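PDB 6DQX: ribonucleoside-diphosphate reductase, alpha chain from Actinobacillus ureae ATCC 25976, which probably reduces ribonucleoside diphosphates to deoxyribonucleotides as the catalytic subunit of a class Id ribonucleotide reductase. Local coordinates for residues A[304-307]-A[308-311]. Sequence-based numbering, arbitrary orientation.
Sequences KDTE and APEV
T306 and A308 meet at the start of helix 308-327, where the hydroxyl of T306 accepts a hydrogen bond from the backbone N-H of A308 (OG1 to N 3.1 Å, 159° at the hydrogen). A chi1 of 71° swings OG1 toward this amide. The same hydroxyl gives its hydrogen to the carbonyl of W303, linking the end of helix 300-303 to the start of helix 308-327. E307 holds the N-cap position, and its carbonyl oxygen receives the first i to i+4 bond, from V311 N to E307 O at 2.9 Å; its extended side chain, exposed, points away from the turn.

In van der Waals contact, the A308 methyl lies against the T306 hydroxyl (CB to OG1 3.4 Å), small enough for a buried place beside W303. P309 has no amide hydrogen to give, which costs little in a helical first turn, and its CD packs 3.7 Å from E307 C.

Among charged groups, E310, bent at chi2 (92°), brings OE1 3.3 Å from E307 CA, while OE2 forms salt bridges with K383 and K386; K383 NZ also hydrogen-bonds T306 O.

Helix 72-82 and strand 85-87 cover A308 and branched, buried V311 through Y79 and F85, while helix 367-395 packs against P309 and E310.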
loop_
_atom_site.group_PDB
_atom_site.type_symbol
_atom_site.label_atom_id
_atom_site.label_comp_id
_atom_site.label_asym_id
_atom_site.label_seq_id
_atom_site.Cartn_x
_atom_site.Cartn_y
_atom_site.Cartn_z
ATOM N N LYS A 304 -25.425 -39.185 -10.972
ATOM C CA LYS A 304 -26.250 -38.346 -11.875
ATOM C C LYS A 304 -27.744 -38.272 -11.492
ATOM O O LYS A 304 -28.378 -37.243 -11.724
ATOM C CB LYS A 304 -26.101 -38.762 -13.334
ATOM C CG LYS A 304 -26.504 -40.210 -13.591
ATOM C CD LYS A 304 -26.253 -40.662 -15.014
ATOM C CE LYS A 304 -26.643 -42.125 -15.166
ATOM N NZ LYS A 304 -25.993 -42.708 -16.368
ATOM N N ASP A 305 -28.292 -39.346 -10.919
ATOM C CA ASP A 305 -29.709 -39.369 -10.479
ATOM C C ASP A 305 -29.842 -39.415 -8.952
ATOM O O ASP A 305 -30.825 -39.939 -8.415
ATOM C CB ASP A 305 -30.455 -40.553 -11.138
ATOM C CG ASP A 305 -30.456 -40.475 -12.658
ATOM O OD1 ASP A 305 -30.807 -39.410 -13.228
ATOM O OD2 ASP A 305 -30.128 -41.485 -13.310
ATOM N N THR A 306 -28.843 -38.882 -8.246
ATOM C CA THR A 306 -28.896 -38.706 -6.813
ATOM C C THR A 306 -29.052 -37.232 -6.529
ATOM O O THR A 306 -28.994 -36.396 -7.444
ATOM C CB THR A 306 -27.616 -39.215 -6.100
ATOM O OG1 THR A 306 -26.506 -38.355 -6.383
ATOM C CG2 THR A 306 -27.274 -40.662 -6.521
ATOM N N GLU A 307 -29.202 -36.919 -5.251
ATOM C CA GLU A 307 -29.195 -35.531 -4.785
ATOM C C GLU A 307 -27.801 -34.985 -4.462
ATOM O O GLU A 307 -27.694 -33.927 -3.835
ATOM C CB GLU A 307 -30.092 -35.371 -3.556
ATOM C CG GLU A 307 -31.554 -35.603 -3.858
ATOM C CD GLU A 307 -32.446 -35.337 -2.652
ATOM O OE1 GLU A 307 -31.929 -35.257 -1.500
ATOM O OE2 GLU A 307 -33.671 -35.226 -2.860
ATOM N N ALA A 308 -26.733 -35.611 -4.949
ATOM C CA ALA A 308 -25.390 -35.122 -4.580
ATOM C C ALA A 308 -25.102 -33.664 -5.023
ATOM O O ALA A 308 -24.651 -32.856 -4.202
ATOM C CB ALA A 308 -24.290 -36.073 -5.052
ATOM N N PRO A 309 -25.392 -33.298 -6.284
ATOM C CA PRO A 309 -25.161 -31.891 -6.679
ATOM C C PRO A 309 -25.994 -30.901 -5.901
ATOM O O PRO A 309 -25.501 -29.828 -5.534
ATOM C CB PRO A 309 -25.520 -31.866 -8.156
ATOM C CG PRO A 309 -25.372 -33.268 -8.591
ATOM C CD PRO A 309 -25.835 -34.092 -7.435
ATOM N N GLU A 310 -27.227 -31.280 -5.569
ATOM C CA GLU A 310 -28.078 -30.433 -4.752
ATOM C C GLU A 310 -27.540 -30.254 -3.343
ATOM O O GLU A 310 -27.555 -29.137 -2.789
ATOM C CB GLU A 310 -29.488 -31.014 -4.696
ATOM C CG GLU A 310 -30.178 -30.980 -6.048
ATOM C CD GLU A 310 -30.012 -32.227 -6.879
ATOM O OE1 GLU A 310 -28.957 -32.909 -6.832
ATOM O OE2 GLU A 310 -30.957 -32.504 -7.670
ATOM N N VAL A 311 -27.056 -31.353 -2.763
ATOM C CA VAL A 311 -26.458 -31.304 -1.421
ATOM C C VAL A 311 -25.243 -30.395 -1.419
ATOM O O VAL A 311 -25.082 -29.591 -0.482
ATOM C CB VAL A 311 -26.154 -32.733 -0.881
ATOM C CG1 VAL A 311 -25.190 -32.729 0.298
ATOM C CG2 VAL A 311 -27.479 -33.385 -0.472
#